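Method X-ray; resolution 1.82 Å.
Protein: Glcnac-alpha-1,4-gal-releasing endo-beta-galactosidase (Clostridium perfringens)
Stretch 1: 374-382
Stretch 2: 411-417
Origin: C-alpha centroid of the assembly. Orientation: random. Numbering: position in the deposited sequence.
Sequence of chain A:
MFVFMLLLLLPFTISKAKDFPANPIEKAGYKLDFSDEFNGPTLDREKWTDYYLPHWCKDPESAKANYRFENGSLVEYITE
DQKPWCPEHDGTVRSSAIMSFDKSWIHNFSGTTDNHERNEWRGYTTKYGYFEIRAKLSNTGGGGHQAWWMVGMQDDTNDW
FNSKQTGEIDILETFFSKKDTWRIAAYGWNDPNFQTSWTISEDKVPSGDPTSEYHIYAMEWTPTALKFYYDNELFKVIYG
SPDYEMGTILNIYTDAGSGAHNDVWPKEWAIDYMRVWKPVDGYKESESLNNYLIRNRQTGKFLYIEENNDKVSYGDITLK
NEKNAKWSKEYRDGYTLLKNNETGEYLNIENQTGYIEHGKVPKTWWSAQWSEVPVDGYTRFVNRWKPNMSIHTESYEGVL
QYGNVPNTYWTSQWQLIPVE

Stretch 1, residues 374-382: PVDGYTRFV
Stretch 2, residues 411-417: TSQWQLI

A tight hairpin meets the strand of stretch 2 at one antiparallel bridge. Val375 (phi/psi -151/120, chi1 p) points toward stretch 2, its CG2 3.7 Å from NE2 of Gln413. A type I' turn follows: Asp376 at 58/30, then Gly377 at 92/-2, where a CB would jam against the preceding carbonyl. Val375 and Tyr378 close the turn with paired backbone hydrogen bonds, and one water links Asp376 OD1 to Gln413 NE2.

Tyr378 (-122/-175, chi1 m, chi2 -99°) points toward stretch 2, its CB 4.0 Å from Gln413 CB; Gln413 is extended (m, t). Thr379 (-132/131, m) carries the bridge with Trp414 (-131/150), CA atoms 5.0 Å apart: Thr379 N donates to Trp414 O at 2.8 Å, and Trp414 N to Thr379 O at 2.9 Å. The N-to-C directions of the strands make an angle of 108°, and Thr379 with Trp414 is the single bridge between them. Two waters add indirect links, one joining Thr379 OG1 to Leu416 N, the other Phe381 N to Ser412 O.

Arg380 (m, t, p) brings NE to 3.1 Å from Ser412 OG without a hydrogen bond. Phe381 (-118/119, m, chi2 103°) sets its ring edge against Leu416, Phe381 CZ to Leu416 CD1 3.5 Å, and lies obliquely to Trp414 (m, chi2 93°), planes at 45°, Phe381 CD1 to Trp414 CD1 4.0 Å. Val382 (t) is out of reach.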

# COMPACT_ATOMS: atom_id res chain seq x y z
N PRO A 374 7.53 8.88 -1.01
CA PRO A 374 6.65 10.05 -1.11
C PRO A 374 6.73 10.92 0.14
O PRO A 374 6.75 10.43 1.28
CB PRO A 374 5.24 9.45 -1.25
CG PRO A 374 5.44 8.00 -1.59
CD PRO A 374 6.78 7.61 -1.03
N VAL A 375 6.78 12.22 -0.08
CA VAL A 375 6.75 13.18 1.01
C VAL A 375 6.11 14.44 0.49
O VAL A 375 6.61 15.04 -0.48
CB VAL A 375 8.17 13.47 1.61
CG1 VAL A 375 9.18 13.75 0.51
CG2 VAL A 375 8.13 14.64 2.62
N ASP A 376 5.00 14.81 1.12
CA ASP A 376 4.45 16.13 0.95
C ASP A 376 4.14 16.48 -0.51
O ASP A 376 4.21 17.65 -0.89
CB ASP A 376 5.48 17.11 1.54
CG ASP A 376 4.85 18.29 2.17
OD1 ASP A 376 5.57 19.32 2.30
OD2 ASP A 376 3.67 18.30 2.56
N GLY A 377 3.79 15.48 -1.32
CA GLY A 377 3.48 15.67 -2.73
C GLY A 377 4.65 15.51 -3.69
O GLY A 377 4.47 15.61 -4.92
N TYR A 378 5.83 15.25 -3.13
CA TYR A 378 7.09 15.10 -3.86
C TYR A 378 7.70 13.72 -3.60
O TYR A 378 7.08 12.88 -2.95
CB TYR A 378 8.06 16.22 -3.47
CG TYR A 378 7.57 17.60 -3.90
CD1 TYR A 378 8.06 18.21 -5.06
CD2 TYR A 378 6.62 18.29 -3.14
CE1 TYR A 378 7.61 19.48 -5.45
CE2 TYR A 378 6.17 19.55 -3.52
CZ TYR A 378 6.67 20.14 -4.67
OH TYR A 378 6.22 21.40 -5.04
N THR A 379 8.90 13.49 -4.13
CA THR A 379 9.54 12.18 -4.08
C THR A 379 10.98 12.33 -3.61
O THR A 379 11.72 13.15 -4.15
CB THR A 379 9.55 11.57 -5.51
OG1 THR A 379 8.21 11.54 -6.02
CG2 THR A 379 9.96 10.10 -5.50
N ARG A 380 11.39 11.51 -2.64
CA ARG A 380 12.81 11.34 -2.33
C ARG A 380 13.29 10.01 -2.91
O ARG A 380 12.52 9.04 -3.01
CB ARG A 380 13.07 11.37 -0.81
CG ARG A 380 12.60 12.67 -0.16
CD ARG A 380 12.94 12.80 1.30
NE ARG A 380 14.38 12.97 1.52
N PHE A 381 14.57 9.98 -3.26
CA PHE A 381 15.22 8.78 -3.78
C PHE A 381 16.32 8.40 -2.81
O PHE A 381 17.26 9.18 -2.60
CB PHE A 381 15.81 9.04 -5.15
CG PHE A 381 14.78 9.29 -6.21
CD1 PHE A 381 14.53 10.59 -6.65
CD2 PHE A 381 14.07 8.23 -6.75
CE1 PHE A 381 13.57 10.82 -7.64
CE2 PHE A 381 13.12 8.45 -7.73
CZ PHE A 381 12.87 9.73 -8.17
N VAL A 382 16.21 7.20 -2.23
CA VAL A 382 17.12 6.75 -1.18
C VAL A 382 17.86 5.51 -1.66
O VAL A 382 17.24 4.56 -2.15
CB VAL A 382 16.35 6.45 0.12
CG1 VAL A 382 17.30 5.95 1.18
CG2 VAL A 382 15.60 7.70 0.61
N THR A 411 15.68 20.61 -0.88
CA THR A 411 16.70 20.26 -1.87
C THR A 411 16.80 18.75 -2.10
O THR A 411 17.46 18.32 -3.06
CB THR A 411 18.09 20.76 -1.46
OG1 THR A 411 18.39 20.25 -0.16
CG2 THR A 411 18.10 22.30 -1.30
N SER A 412 16.18 17.96 -1.22
CA SER A 412 16.16 16.50 -1.42
C SER A 412 14.82 15.97 -1.95
O SER A 412 14.61 14.74 -2.03
CB SER A 412 16.53 15.75 -0.12
OG SER A 412 15.45 15.74 0.82
N GLN A 413 13.92 16.89 -2.31
CA GLN A 413 12.58 16.53 -2.74
C GLN A 413 12.44 16.84 -4.23
O GLN A 413 12.87 17.92 -4.68
CB GLN A 413 11.54 17.30 -1.93
CG GLN A 413 11.51 16.88 -0.47
CD GLN A 413 10.39 17.54 0.33
OE1 GLN A 413 9.47 18.16 -0.23
NE2 GLN A 413 10.45 17.40 1.66
N TRP A 414 11.86 15.89 -4.97
CA TRP A 414 11.84 15.91 -6.44
C TRP A 414 10.45 15.67 -6.99
O TRP A 414 9.64 14.95 -6.40
CB TRP A 414 12.77 14.82 -6.98
CG TRP A 414 14.15 14.99 -6.48
CD1 TRP A 414 14.70 14.42 -5.36
CD2 TRP A 414 15.14 15.84 -7.03
NE1 TRP A 414 16.00 14.83 -5.21
CE2 TRP A 414 16.30 15.71 -6.22
CE3 TRP A 414 15.20 16.68 -8.16
CZ2 TRP A 414 17.49 16.40 -6.49
CZ3 TRP A 414 16.38 17.36 -8.42
CH2 TRP A 414 17.50 17.22 -7.59
N GLN A 415 10.18 16.25 -8.16
CA GLN A 415 8.93 16.03 -8.87
C GLN A 415 9.24 15.27 -10.14
O GLN A 415 10.00 15.76 -10.96
CB GLN A 415 8.33 17.40 -9.24
CG GLN A 415 6.86 17.51 -9.12
CD GLN A 415 6.32 18.89 -9.52
OE1 GLN A 415 7.03 19.91 -9.44
NE2 GLN A 415 5.07 18.93 -9.92
N LEU A 416 8.66 14.08 -10.32
CA LEU A 416 8.78 13.39 -11.62
C LEU A 416 7.60 13.80 -12.48
O LEU A 416 6.44 13.51 -12.13
CB LEU A 416 8.82 11.88 -11.46
CG LEU A 416 10.27 11.38 -11.42
CD1 LEU A 416 10.92 11.81 -10.13
CD2 LEU A 416 10.35 9.90 -11.61
N ILE A 417 7.90 14.45 -13.60
CA ILE A 417 6.88 15.03 -14.45
C ILE A 417 6.81 14.28 -15.78
O ILE A 417 7.75 14.38 -16.58
CB ILE A 417 7.19 16.53 -14.70
CG1 ILE A 417 7.25 17.28 -13.36
CG2 ILE A 417 6.15 17.18 -15.61
CD1 ILE A 417 7.88 18.64 -13.47
O HOH W 1 8.31 18.25 3.68
O HOH W 2 7.06 12.86 -8.20
O HOH W 3 16.01 12.47 -2.49